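Local structure of beta-glycosidase (Bacteroides caccae, 6T2R) at residues Arg103-Gly107 with Gly108-Val112; Gly220-Pro223 with Phe224-Pro227. The protein hydrolyses mucin O-glycans as an endo-acting glycoside hydrolase of family 16, probably an endo-beta-galactosidase by which a gut bacterium begins mucin breakdown. All coordinates share one frame; numbering follows the deposited sequence.

Interaction 1. Residues Arg103-Gly107 with Gly108-Val112. With SO4 (sulfate ion), chain B.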
ATOM      1  N   ARG A 103      -5.902  12.886   2.446  1.00 29.31           N
ATOM      2  CA  ARG A 103      -6.060  12.836   0.983  1.00 30.86           C
ATOM      3  C   ARG A 103      -6.794  11.549   0.567  1.00 30.95           C
ATOM      4  O   ARG A 103      -6.355  10.425   0.913  1.00 30.54           O
ATOM      5  CB  ARG A 103      -4.720  12.995   0.262  1.00 32.90           C
ATOM      6  CG  ARG A 103      -4.907  12.770  -1.236  1.00 38.33           C
ATOM      7  CD  ARG A 103      -3.724  13.214  -2.046  1.00 45.15           C
ATOM      8  NE  ARG A 103      -3.676  14.661  -2.027  1.00 50.91           N
ATOM      9  CZ  ARG A 103      -4.240  15.459  -2.932  1.00 55.09           C
ATOM     10  NH1 ARG A 103      -4.892  14.941  -3.959  1.00 55.30           N
ATOM     11  NH2 ARG A 103      -4.142  16.778  -2.812  1.00 56.62           N
ATOM     12  N   ALA A 104      -7.845  11.725  -0.204  1.00 28.31           N
ATOM     13  CA  ALA A 104      -8.693  10.643  -0.744  1.00 31.84           C
ATOM     14  C   ALA A 104      -8.276  10.381  -2.188  1.00 32.06           C
ATOM     15  O   ALA A 104      -8.130  11.338  -2.916  1.00 32.23           O
ATOM     16  CB  ALA A 104     -10.142  11.054  -0.657  1.00 31.85           C
ATOM     17  N   PHE A 105      -8.137   9.125  -2.579  1.00 27.82           N
ATOM     18  CA  PHE A 105      -7.970   8.741  -3.993  1.00 29.81           C
ATOM     19  C   PHE A 105      -9.313   8.232  -4.515  1.00 31.84           C
ATOM     20  O   PHE A 105      -9.850   7.314  -3.881  1.00 33.08           O
ATOM     21  CB  PHE A 105      -6.842   7.730  -4.089  1.00 27.66           C
ATOM     22  CG  PHE A 105      -5.545   8.303  -3.584  1.00 27.48           C
ATOM     23  CD1 PHE A 105      -5.272   8.344  -2.227  1.00 27.91           C
ATOM     24  CD2 PHE A 105      -4.611   8.822  -4.464  1.00 31.14           C
ATOM     25  CE1 PHE A 105      -4.105   8.911  -1.749  1.00 28.56           C
ATOM     26  CE2 PHE A 105      -3.413   9.338  -3.992  1.00 30.28           C
ATOM     27  CZ  PHE A 105      -3.182   9.408  -2.632  1.00 33.22           C
ATOM     28  N   HIS A 106      -9.842   8.867  -5.569  1.00 27.25           N
ATOM     29  CA  HIS A 106     -11.086   8.486  -6.283  1.00 27.83           C
ATOM     30  C   HIS A 106     -10.689   7.661  -7.502  1.00 27.29           C
ATOM     31  O   HIS A 106     -10.479   8.241  -8.576  1.00 34.05           O
ATOM     32  CB  HIS A 106     -11.893   9.746  -6.664  1.00 28.90           C
ATOM     33  CG  HIS A 106     -12.286  10.556  -5.474  1.00 31.29           C
ATOM     34  ND1 HIS A 106     -11.396  11.451  -4.834  1.00 34.79           N
ATOM     35  CD2 HIS A 106     -13.428  10.589  -4.770  1.00 28.14           C
ATOM     36  CE1 HIS A 106     -12.003  11.992  -3.801  1.00 32.66           C
ATOM     37  NE2 HIS A 106     -13.238  11.471  -3.732  1.00 31.21           N
ATOM     38  N   GLY A 107     -10.498   6.368  -7.298  1.00 27.07           N
ATOM     39  CA  GLY A 107     -10.057   5.430  -8.339  1.00 23.78           C
ATOM     40  C   GLY A 107      -8.813   5.929  -9.054  1.00 25.48           C
ATOM     41  O   GLY A 107      -7.907   6.421  -8.390  1.00 27.72           O
ATOM     42  N   GLY A 108      -8.787   5.823 -10.378  1.00 24.43           N
ATOM     43  CA  GLY A 108      -7.603   6.121 -11.190  1.00 24.84           C
ATOM     44  C   GLY A 108      -6.487   5.120 -10.952  1.00 24.07           C
ATOM     45  O   GLY A 108      -6.763   3.987 -10.487  1.00 24.30           O
ATOM     46  N   ARG A 109      -5.267   5.535 -11.301  1.00 26.46           N
ATOM     47  CA  ARG A 109      -4.024   4.726 -11.251  1.00 26.93           C
ATOM     48  C   ARG A 109      -3.216   5.262 -10.081  1.00 25.14           C
ATOM     49  O   ARG A 109      -2.953   6.456 -10.057  1.00 27.13           O
ATOM     50  CB  ARG A 109      -3.277   4.844 -12.585  1.00 28.06           C
ATOM     51  CG  ARG A 109      -1.790   4.530 -12.529  1.00 29.14           C
ATOM     52  CD  ARG A 109      -1.168   4.306 -13.900  1.00 29.76           C
ATOM     53  NE  ARG A 109      -1.731   3.176 -14.616  1.00 28.91           N
ATOM     54  CZ  ARG A 109      -1.391   2.815 -15.846  1.00 30.52           C
ATOM     55  NH1 ARG A 109      -0.473   3.497 -16.497  1.00 31.34           N
ATOM     56  NH2 ARG A 109      -1.957   1.770 -16.423  1.00 27.75           N
ATOM     57  N   ILE A 110      -2.915   4.430  -9.106  1.00 24.13           N
ATOM     58  CA  ILE A 110      -2.010   4.798  -7.988  1.00 22.75           C
ATOM     59  C   ILE A 110      -0.711   4.057  -8.215  1.00 24.88           C
ATOM     60  O   ILE A 110      -0.773   2.806  -8.371  1.00 24.55           O
ATOM     61  CB  ILE A 110      -2.664   4.466  -6.644  1.00 23.88           C
ATOM     62  CG1 ILE A 110      -4.033   5.132  -6.538  1.00 26.62           C
ATOM     63  CG2 ILE A 110      -1.764   4.913  -5.528  1.00 25.09           C
ATOM     64  CD1 ILE A 110      -4.766   4.856  -5.247  1.00 25.39           C
ATOM     65  N   GLU A 111       0.408   4.775  -8.236  1.00 23.22           N
ATOM     66  CA  GLU A 111       1.732   4.135  -8.432  1.00 28.45           C
ATOM     67  C   GLU A 111       2.677   4.665  -7.369  1.00 29.55           C
ATOM     68  O   GLU A 111       2.598   5.884  -7.009  1.00 28.91           O
ATOM     69  CB  GLU A 111       2.386   4.401  -9.787  1.00 28.25           C
ATOM     70  CG  GLU A 111       1.620   3.865 -10.968  1.00 29.33           C
ATOM     71  CD  GLU A 111       2.246   4.259 -12.306  1.00 31.16           C
ATOM     72  OE1 GLU A 111       2.911   5.277 -12.346  1.00 29.90           O
ATOM     73  OE2 GLU A 111       2.067   3.531 -13.299  1.00 34.83           O
ATOM     74  N   VAL A 112       3.501   3.760  -6.863  1.00 29.09           N
ATOM     75  CA  VAL A 112       4.536   4.098  -5.851  1.00 27.26           C
ATOM     76  C   VAL A 112       5.843   3.480  -6.324  1.00 24.28           C
ATOM     77  O   VAL A 112       5.864   2.234  -6.619  1.00 26.40           O
ATOM     78  CB  VAL A 112       4.124   3.605  -4.449  1.00 24.98           C
ATOM     79  CG1 VAL A 112       5.178   3.930  -3.399  1.00 26.50           C
ATOM     80  CG2 VAL A 112       2.777   4.178  -4.049  1.00 26.70           C
TER
HETATM   81  S   SO4 B 301      -8.531  12.302  -7.338  1.00 46.33           S
HETATM   82  O1  SO4 B 301      -8.357  10.916  -6.907  1.00 43.81           O
HETATM   83  O2  SO4 B 301      -7.328  13.060  -7.037  1.00 48.88           O
HETATM   84  O3  SO4 B 301      -9.633  12.867  -6.627  1.00 40.31           O
HETATM   85  O4  SO4 B 301      -8.753  12.334  -8.762  1.00 39.74           O

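Interaction 2. Residues Gly220-Pro223 with Phe224-Pro227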
ATOM      1  N   GLY A 220     -20.865  -7.976  -1.844  1.00 35.88           N
ATOM      2  CA  GLY A 220     -19.531  -7.546  -1.401  1.00 33.71           C
ATOM      3  C   GLY A 220     -18.410  -8.030  -2.310  1.00 28.83           C
ATOM      4  O   GLY A 220     -17.251  -7.938  -1.894  1.00 29.59           O
ATOM      5  N   GLN A 221     -18.700  -8.486  -3.527  1.00 26.92           N
ATOM      6  CA  GLN A 221     -17.626  -9.063  -4.377  1.00 26.23           C
ATOM      7  C   GLN A 221     -16.764  -7.930  -4.960  1.00 24.24           C
ATOM      8  O   GLN A 221     -15.621  -8.226  -5.307  1.00 23.38           O
ATOM      9  CB  GLN A 221     -18.198 -10.016  -5.437  1.00 24.67           C
ATOM     10  CG  GLN A 221     -17.109 -10.763  -6.177  1.00 24.42           C
ATOM     11  CD  GLN A 221     -16.595  -9.968  -7.369  1.00 25.19           C
ATOM     12  OE1 GLN A 221     -17.319  -9.143  -7.934  1.00 24.40           O
ATOM     13  NE2 GLN A 221     -15.346 -10.209  -7.754  1.00 23.47           N
ATOM     14  N   PHE A 222     -17.299  -6.724  -5.130  1.00 23.21           N
ATOM     15  CA  PHE A 222     -16.548  -5.598  -5.743  1.00 23.34           C
ATOM     16  C   PHE A 222     -16.908  -4.274  -5.084  1.00 23.71           C
ATOM     17  O   PHE A 222     -17.580  -3.448  -5.671  1.00 23.62           O
ATOM     18  CB  PHE A 222     -16.724  -5.504  -7.246  1.00 23.50           C
ATOM     19  CG  PHE A 222     -15.558  -4.861  -7.967  1.00 24.82           C
ATOM     20  CD1 PHE A 222     -14.449  -5.617  -8.369  1.00 27.21           C
ATOM     21  CD2 PHE A 222     -15.554  -3.515  -8.244  1.00 23.22           C
ATOM     22  CE1 PHE A 222     -13.403  -5.056  -9.081  1.00 22.71           C
ATOM     23  CE2 PHE A 222     -14.491  -2.951  -8.943  1.00 26.38           C
ATOM     24  CZ  PHE A 222     -13.419  -3.711  -9.353  1.00 26.16           C
ATOM     25  N   PRO A 223     -16.401  -4.018  -3.857  1.00 24.76           N
ATOM     26  CA  PRO A 223     -16.699  -2.794  -3.114  1.00 23.72           C
ATOM     27  C   PRO A 223     -15.718  -1.632  -3.382  1.00 24.89           C
ATOM     28  O   PRO A 223     -15.837  -0.556  -2.773  1.00 24.92           O
ATOM     29  CB  PRO A 223     -16.533  -3.320  -1.678  1.00 23.04           C
ATOM     30  CG  PRO A 223     -15.355  -4.274  -1.747  1.00 22.14           C
ATOM     31  CD  PRO A 223     -15.526  -4.929  -3.100  1.00 24.28           C
ATOM     32  N   PHE A 224     -14.786  -1.830  -4.316  1.00 22.22           N
ATOM     33  CA  PHE A 224     -13.551  -1.012  -4.408  1.00 24.00           C
ATOM     34  C   PHE A 224     -13.804   0.390  -5.020  1.00 25.42           C
ATOM     35  O   PHE A 224     -12.956   1.258  -4.784  1.00 27.92           O
ATOM     36  CB  PHE A 224     -12.483  -1.791  -5.168  1.00 23.02           C
ATOM     37  CG  PHE A 224     -12.289  -3.210  -4.682  1.00 23.48           C
ATOM     38  CD1 PHE A 224     -11.686  -3.462  -3.459  1.00 22.49           C
ATOM     39  CD2 PHE A 224     -12.692  -4.296  -5.459  1.00 25.90           C
ATOM     40  CE1 PHE A 224     -11.476  -4.760  -3.017  1.00 24.39           C
ATOM     41  CE2 PHE A 224     -12.504  -5.597  -5.008  1.00 24.98           C
ATOM     42  CZ  PHE A 224     -11.907  -5.823  -3.780  1.00 24.22           C
ATOM     43  N   ASN A 225     -14.879   0.651  -5.767  1.00 26.71           N
ATOM     44  CA  ASN A 225     -15.001   1.943  -6.500  1.00 26.73           C
ATOM     45  C   ASN A 225     -15.570   2.966  -5.539  1.00 26.26           C
ATOM     46  O   ASN A 225     -16.649   3.421  -5.784  1.00 26.82           O
ATOM     47  CB  ASN A 225     -15.779   1.870  -7.813  1.00 31.26           C
ATOM     48  CG  ASN A 225     -14.964   1.177  -8.884  1.00 42.34           C
ATOM     49  OD1 ASN A 225     -15.508   0.336  -9.607  1.00 49.49           O
ATOM     50  ND2 ASN A 225     -13.659   1.461  -8.952  1.00 44.31           N
ATOM     51  N   ILE A 226     -14.843   3.211  -4.451  1.00 24.16           N
ATOM     52  CA  ILE A 226     -15.170   4.168  -3.377  1.00 25.23           C
ATOM     53  C   ILE A 226     -13.856   4.875  -3.089  1.00 24.24           C
ATOM     54  O   ILE A 226     -12.785   4.320  -3.319  1.00 22.85           O
ATOM     55  CB  ILE A 226     -15.725   3.475  -2.113  1.00 26.34           C
ATOM     56  CG1 ILE A 226     -14.744   2.442  -1.534  1.00 25.07           C
ATOM     57  CG2 ILE A 226     -17.102   2.872  -2.368  1.00 27.48           C
ATOM     58  CD1 ILE A 226     -15.280   1.755  -0.270  1.00 24.54           C
ATOM     59  N   PRO A 227     -13.908   6.101  -2.547  1.00 25.44           N
ATOM     60  CA  PRO A 227     -12.689   6.830  -2.229  1.00 24.72           C
ATOM     61  C   PRO A 227     -11.786   6.005  -1.305  1.00 23.86           C
ATOM     62  O   PRO A 227     -12.283   5.392  -0.367  1.00 20.97           O
ATOM     63  CB  PRO A 227     -13.208   8.064  -1.492  1.00 26.32           C
ATOM     64  CG  PRO A 227     -14.612   8.234  -2.006  1.00 25.37           C
ATOM     65  CD  PRO A 227     -15.129   6.825  -2.149  1.00 25.39           C
TER
HETATM   66  O   HOH W   1     -17.449  -0.856  -5.972  1.00 23.71           O

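Interaction 1. Residues Arg103-Gly107 with Gly108-Val112
Phe105 and Ile110 make a local apolar contact round a glycine turn, where the loop that follows strand 92-98 swings into strand 108-116. CD1 of Ile110 comes to 3.7 Å from CB of Phe105 and continues onto the root of the ring, with the same methyl 3.9 Å from Phe105 CG. The methyl lies obliquely to the ring. CD1 gets there because CG1 stands beside the backbone N of Ile110 (chi1 -55°) and the chain runs fully extended beyond it, back toward the loop. Gly107 and Gly108 make the bend between the two residues, both with positive phi.

The setting is the beta-sandwich of concave and convex sheets characteristic of family 16 glycoside hydrolases. Strand 108-116 pairs antiparallel with 187-195 and 251-263, and the Phe105-Ile110 pair is buried against them: Ile110 also touches Phe194, and the ring of Phe105 packs edge-to-face with His260. Arg109, the residue before Ile110, points the other way and forms a salt bridge with Asp193.

On the loop side His106 holds a sulfate ion, probably from the crystallisation liquor. Its backbone N donates to sulfate O1 at 2.9 Å in a nearly straight bond (166°), while its side-chain ND1 donates to sulfate O3, also at 2.9 Å but more bent, at 133°. Backbone and imidazole thus grip two different oxygens of one anion. His260 NE2 and Gln262 NE2 add further hydrogen bonds to the sulfate, and Gln262 NE2 also bonds to the carbonyl oxygen of His106.

Interaction 2. Residues Gly220-Pro223 with Phe224-Pro227
Phe224 sets its ring edge against the face of Phe222 in a T-shaped stack, just ahead of an inverse gamma turn centred on Asn225, in the loop that joins strands 206-212 and 228-233 of the family 16 beta-sandwich. The two ring planes stand at 89° with centroids 5.0 Å apart. One corner of the Phe224 edge, CD2, sits over the centre of the Phe222 ring and is 3.6 Å from Phe222 CD1. Phe222 carries its ring with CG anti to the backbone N (chi1 -153°), Phe224 with CG beside its own N, which helps bring the two together. Pro223 lies between them in sequence and alongside Phe224 in space: its CD rests over the face of the Phe224 ring, 3.6 Å from the centroid and 11° off the normal, a CH-pi contact. Phe224 therefore gives an edge to one neighbour and a face to the next, while Leu199 and Tyr211 touch both phenylalanines from the neighbouring strands.

Asn225 follows, its side-chain amide lying near the rim of the Phe222 ring. Its backbone N donates to a water at 3.0 Å, and that water in turn donates to Phe222 O, bridging the two halves of the bend. Across the gamma turn, Ile226 N makes a weak hydrogen bond back to Phe224 O.

Ile226 then brings the end of its side chain back toward Pro223, with CG1 placed between the backbone N and the carbonyl carbon. Its branches gather about the carbonyl oxygen of Pro223: CG1 of Ile226 approaches that O to 3.4 Å and CD1 to 3.5 Å. Pro227, last in the segment, packs its ring on Tyr131 and Glu132 and shares a backbone hydrogen bond with Tyr131.

In the fold
Interaction 1 closes along the chain well before interaction 2 opens, yet their centres lie only about 14 Å apart. The first runs from a loop into strand 108-116, the second is all loop just ahead of strand 228-233, and both lie in the family 16 domain. They meet directly where CD2 of His106 packs on CG of Pro227 at 3.8 Å. A backbone hydrogen bond between Phe105 and Gln228 and the contact of Phe105 with Leu230 carry the link on into strand 228-233. Interaction 1 sits nearer the middle of the chain, its centre about 11 Å from the chain centre against about 16 Å for interaction 2, which lies farther out.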